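Local coordinates for manganese-dependent inorganic pyrophosphatase (Methanocaldococcus jannaschii, PDB 2EB0), which catalyses the manganese-dependent hydrolysis of inorganic diphosphate to two phosphates, as a family II (DHH-family) enzyme with two metal ions in each subunit, at residues Val5-Lys8 / Asp13-Ala16; Leu64-Glu69 / Gly107-Val112. All coordinates share one frame; numbering follows the deposited sequence.

Contact 1. Residues Val5-Lys8 / Asp13-Ala16; sequences VGHK and DSIA. With MN (manganese (II) ion), chain F; MN (manganese (II) ion), chain E.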
loop_
_atom_site.group_PDB
_atom_site.type_symbol
_atom_site.label_atom_id
_atom_site.label_comp_id
_atom_site.label_asym_id
_atom_site.label_seq_id
_atom_site.Cartn_x
_atom_site.Cartn_y
_atom_site.Cartn_z
ATOM N N VAL B 5 4.616 12.467 -10.403
ATOM C CA VAL B 5 4.628 11.849 -11.725
ATOM C C VAL B 5 3.715 10.647 -11.887
ATOM O O VAL B 5 3.524 9.860 -10.960
ATOM C CB VAL B 5 6.046 11.381 -12.123
ATOM C CG1 VAL B 5 6.158 11.332 -13.636
ATOM C CG2 VAL B 5 7.096 12.300 -11.535
ATOM N N GLY B 6 3.155 10.523 -13.085
ATOM C CA GLY B 6 2.290 9.408 -13.405
ATOM C C GLY B 6 3.143 8.322 -14.034
ATOM O O GLY B 6 4.370 8.397 -14.007
ATOM N N HIS B 7 2.504 7.324 -14.625
ATOM C CA HIS B 7 3.221 6.208 -15.226
ATOM C C HIS B 7 3.589 6.375 -16.701
ATOM O O HIS B 7 3.116 7.290 -17.389
ATOM C CB HIS B 7 2.388 4.941 -15.057
ATOM C CG HIS B 7 1.012 5.041 -15.640
ATOM N ND1 HIS B 7 0.783 5.244 -16.986
ATOM C CD2 HIS B 7 -0.210 4.968 -15.058
ATOM C CE1 HIS B 7 -0.519 5.290 -17.206
ATOM N NE2 HIS B 7 -1.144 5.125 -16.053
ATOM N N LYS B 8 4.447 5.479 -17.176
ATOM C CA LYS B 8 4.861 5.485 -18.571
ATOM C C LYS B 8 3.601 5.319 -19.425
ATOM O O LYS B 8 2.621 4.727 -18.971
ATOM C CB LYS B 8 5.843 4.346 -18.818
ATOM C CG LYS B 8 7.186 4.568 -18.140
ATOM C CD LYS B 8 8.086 3.365 -18.307
ATOM C CE LYS B 8 9.495 3.647 -17.809
ATOM N NZ LYS B 8 10.367 2.439 -17.913
ATOM N N ASP B 13 -5.761 10.332 -16.581
ATOM C CA ASP B 13 -5.753 10.265 -15.117
ATOM C C ASP B 13 -4.351 10.592 -14.616
ATOM O O ASP B 13 -4.186 11.422 -13.734
ATOM C CB ASP B 13 -6.160 8.871 -14.613
ATOM C CG ASP B 13 -6.427 8.845 -13.108
ATOM O OD1 ASP B 13 -6.353 7.761 -12.502
ATOM O OD2 ASP B 13 -6.722 9.902 -12.517
ATOM N N SER B 14 -3.347 9.937 -15.196
ATOM C CA SER B 14 -1.952 10.155 -14.829
ATOM C C SER B 14 -1.503 11.611 -14.974
ATOM O O SER B 14 -0.756 12.119 -14.139
ATOM C CB SER B 14 -1.038 9.273 -15.688
ATOM O OG SER B 14 -0.704 8.068 -15.021
ATOM N N ILE B 15 -1.946 12.268 -16.043
ATOM C CA ILE B 15 -1.572 13.652 -16.315
ATOM C C ILE B 15 -2.290 14.619 -15.387
ATOM O O ILE B 15 -1.647 15.416 -14.709
ATOM C CB ILE B 15 -1.863 14.013 -17.793
ATOM C CG1 ILE B 15 -0.973 13.162 -18.709
ATOM C CG2 ILE B 15 -1.637 15.498 -18.048
ATOM C CD1 ILE B 15 0.517 13.422 -18.546
ATOM N N ALA B 16 -3.618 14.539 -15.356
ATOM C CA ALA B 16 -4.431 15.397 -14.501
ATOM C C ALA B 16 -4.066 15.243 -13.025
ATOM O O ALA B 16 -3.884 16.231 -12.318
ATOM C CB ALA B 16 -5.911 15.080 -14.705
HETATM MN MN MN F . -3.467 5.462 -15.591
HETATM MN MN MN E . -5.956 5.818 -13.318
HETATM O O HOH W 1 1.997 12.110 -15.195
#
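The two-manganese site of this pyrophosphatase is built partly where His-7, in the loop after strand 2-5, meets Ser-14 in the first turns of helix 12-25. Ser-14 OG sits over one face of the imidazole, displaced toward the rim, 3.1 Å from His-7 CD2. Ser-14 CB also lies over that face, 4.3 Å from the centroid of the His-7 ring, in a CH-pi contact. The same hydroxyl oxygen takes a weak hydrogen bond from the backbone at 3.3 Å, His-7 N to Ser-14 OG, fairly straight at 161°. Its stronger partner is Asp-66 OD1, so one serine ties the loop backbone to a metal ligand just past the neighbouring strand 61-65. The CG of His-7 lies between its own backbone N and carbonyl carbon (chi1 57°), which folds the ring back beside the serine and leaves NE2 pointing at a manganese, 2.4 Å from NE2 to the chain F ion. The other ring nitrogen, ND1, donates to Lys-8 O at 2.8 Å, meeting that carbonyl from above its plane; this bond is likely to limit rotation of the imidazole. His-7 and Ser-14 open and close the HxNPDxDS signature of family II pyrophosphatases, which lies in the strand-loop-helix turn from strand 2-5 to helix 12-25. Asp-11 of the signature joins His-7 on the chain F ion, and Asp-13 OD1 holds the chain E ion at 2.1 Å. Gly-6 lets the loop pass close to the helix: a CB on it would run into Ser-14 CB. Nearby, a water bridges the two backbones, donating to Ser-14 O at 2.9 Å and accepting a weak bond from Gly-6 N.

Contact 2. Residues Leu64-Glu69 / Gly107-Val112; sequences LVDHSE and GSTATV. With MN (manganese (II) ion), chain F; MN (manganese (II) ion), chain E.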
loop_
_atom_site.group_PDB
_atom_site.type_symbol
_atom_site.label_atom_id
_atom_site.label_comp_id
_atom_site.label_asym_id
_atom_site.label_seq_id
_atom_site.Cartn_x
_atom_site.Cartn_y
_atom_site.Cartn_z
ATOM N N LEU B 64 4.618 9.472 -6.628
ATOM C CA LEU B 64 3.982 8.751 -7.716
ATOM C C LEU B 64 2.468 8.786 -7.610
ATOM O O LEU B 64 1.916 8.662 -6.522
ATOM C CB LEU B 64 4.445 7.299 -7.719
ATOM C CG LEU B 64 5.955 7.076 -7.814
ATOM C CD1 LEU B 64 6.250 5.581 -7.714
ATOM C CD2 LEU B 64 6.479 7.644 -9.133
ATOM N N VAL B 65 1.813 8.983 -8.748
ATOM C CA VAL B 65 0.360 8.976 -8.813
ATOM C C VAL B 65 -0.057 8.018 -9.908
ATOM O O VAL B 65 0.631 7.874 -10.915
ATOM C CB VAL B 65 -0.259 10.357 -9.163
ATOM C CG1 VAL B 65 -0.145 11.298 -7.980
ATOM C CG2 VAL B 65 0.423 10.942 -10.402
ATOM N N ASP B 66 -1.163 7.326 -9.674
ATOM C CA ASP B 66 -1.730 6.439 -10.667
ATOM C C ASP B 66 -0.957 5.185 -11.017
ATOM O O ASP B 66 -1.196 4.598 -12.068
ATOM C CB ASP B 66 -1.974 7.220 -11.951
ATOM C CG ASP B 66 -3.096 6.644 -12.763
ATOM O OD1 ASP B 66 -3.101 6.855 -13.989
ATOM O OD2 ASP B 66 -3.982 5.995 -12.166
ATOM N N HIS B 67 -0.014 4.786 -10.172
ATOM C CA HIS B 67 0.732 3.569 -10.430
ATOM C C HIS B 67 1.593 3.173 -9.240
ATOM O O HIS B 67 2.007 4.012 -8.436
ATOM C CB HIS B 67 1.576 3.685 -11.715
ATOM C CG HIS B 67 2.820 4.512 -11.576
ATOM N ND1 HIS B 67 2.795 5.876 -11.385
ATOM C CD2 HIS B 67 4.130 4.166 -11.652
ATOM C CE1 HIS B 67 4.035 6.337 -11.350
ATOM N NE2 HIS B 67 4.864 5.320 -11.510
ATOM N N SER B 68 1.829 1.873 -9.132
ATOM C CA SER B 68 2.614 1.309 -8.051
ATOM C C SER B 68 3.361 0.111 -8.620
ATOM O O SER B 68 3.447 -0.941 -7.991
ATOM C CB SER B 68 1.683 0.861 -6.923
ATOM O OG SER B 68 2.410 0.294 -5.850
ATOM N N GLU B 69 3.883 0.273 -9.828
ATOM C CA GLU B 69 4.612 -0.802 -10.487
ATOM C C GLU B 69 5.944 -0.281 -11.022
ATOM O O GLU B 69 5.984 0.696 -11.774
ATOM C CB GLU B 69 3.778 -1.373 -11.637
ATOM C CG GLU B 69 4.387 -2.605 -12.291
ATOM C CD GLU B 69 4.120 -3.889 -11.510
ATOM O OE1 GLU B 69 4.834 -4.893 -11.754
ATOM O OE2 GLU B 69 3.192 -3.896 -10.664
ATOM N N GLY B 107 -12.612 4.394 -9.287
ATOM C CA GLY B 107 -12.431 4.509 -10.721
ATOM C C GLY B 107 -11.189 5.239 -11.195
ATOM O O GLY B 107 -10.705 4.978 -12.295
ATOM N N SER B 108 -10.662 6.151 -10.387
ATOM C CA SER B 108 -9.487 6.891 -10.814
ATOM C C SER B 108 -8.751 7.553 -9.678
ATOM O O SER B 108 -9.309 7.772 -8.597
ATOM C CB SER B 108 -9.878 7.982 -11.811
ATOM O OG SER B 108 -10.510 9.063 -11.141
ATOM N N THR B 109 -7.494 7.894 -9.944
ATOM C CA THR B 109 -6.671 8.571 -8.957
ATOM C C THR B 109 -7.285 9.951 -8.699
ATOM O O THR B 109 -7.221 10.477 -7.581
ATOM C CB THR B 109 -5.231 8.730 -9.464
ATOM O OG1 THR B 109 -4.690 7.434 -9.764
ATOM C CG2 THR B 109 -4.367 9.416 -8.414
ATOM N N ALA B 110 -7.894 10.520 -9.737
ATOM C CA ALA B 110 -8.526 11.831 -9.639
ATOM C C ALA B 110 -9.642 11.814 -8.589
ATOM O O ALA B 110 -9.803 12.771 -7.832
ATOM C CB ALA B 110 -9.078 12.248 -11.006
ATOM N N THR B 111 -10.406 10.723 -8.551
ATOM C CA THR B 111 -11.483 10.564 -7.585
ATOM C C THR B 111 -10.939 10.648 -6.162
ATOM O O THR B 111 -11.507 11.333 -5.312
ATOM C CB THR B 111 -12.190 9.201 -7.757
ATOM O OG1 THR B 111 -12.740 9.120 -9.070
ATOM C CG2 THR B 111 -13.326 9.035 -6.742
ATOM N N VAL B 112 -9.837 9.947 -5.905
ATOM C CA VAL B 112 -9.208 9.951 -4.589
ATOM C C VAL B 112 -8.822 11.368 -4.156
ATOM O O VAL B 112 -9.054 11.775 -3.017
ATOM C CB VAL B 112 -7.920 9.112 -4.590
ATOM C CG1 VAL B 112 -7.287 9.135 -3.202
ATOM C CG2 VAL B 112 -8.221 7.701 -5.022
HETATM MN MN MN F . -3.467 5.462 -15.591
HETATM MN MN MN E . -5.956 5.818 -13.318
#
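Asp-66 and Thr-109 meet through a single hydroxyl-carboxylate bond, Thr-109 OG1 donating to Asp-66 OD2 over 2.9 Å. The hydroxyl approaches from above the carboxylate plane, 42° out of it. Thr-109 holds OG1 anti to its carbonyl carbon and CG2 anti to its backbone N (chi1 -58°); this turns the hydroxyl to the aspartate and leaves the methyl against Val-65, with 4.3 Å between Thr-109 CG2 and Val-65 CB. The carboxylate itself bridges both metals: Asp-66 OD1 is 2.2 Å from the chain F manganese and OD2 2.3 Å from the chain E manganese, so OD2 is shared by a metal and a hydroxyl. With an alanine in place of Thr-109, OD2 would probably lose its second-shell donor and a gap would open beside Val-65, leaving the tilt of the carboxylate to the two metals and Ser-14. Next to the bridge, His-67 ND1 donates in its ring plane to Val-65 O at 3.0 Å, while NE2 bonds to Ser-73. At the N-cap of helix 109-118, Ser-108 OG donates to Thr-111 OG1 at 3.0 Å. An aspartate just past a strand end, bridging two manganese ions and facing a helix N-terminus, belongs to the dinuclear centre of the DHH domain, within the DHxE signature of family II pyrophosphatases.

Both contacts are buried in the DHH domain, about 8 Å apart between their centres, and share the two manganese ions; neither lies at the surface or touches the other subunit. In contact 1 the segments are close neighbours in sequence, joining a loop to the helix that follows it; contact 2 brings together a strand end and a helix N-terminus from separate parts of the domain. The first relies on a hydroxyl set over an imidazole and on backbone and water links, the second on a hydroxyl and a bridging carboxylate. They interlock through the probable bond of Thr-109 N to Asp-13 OD1 and through the serine of contact 1, whose hydroxyl reaches the bridging aspartate.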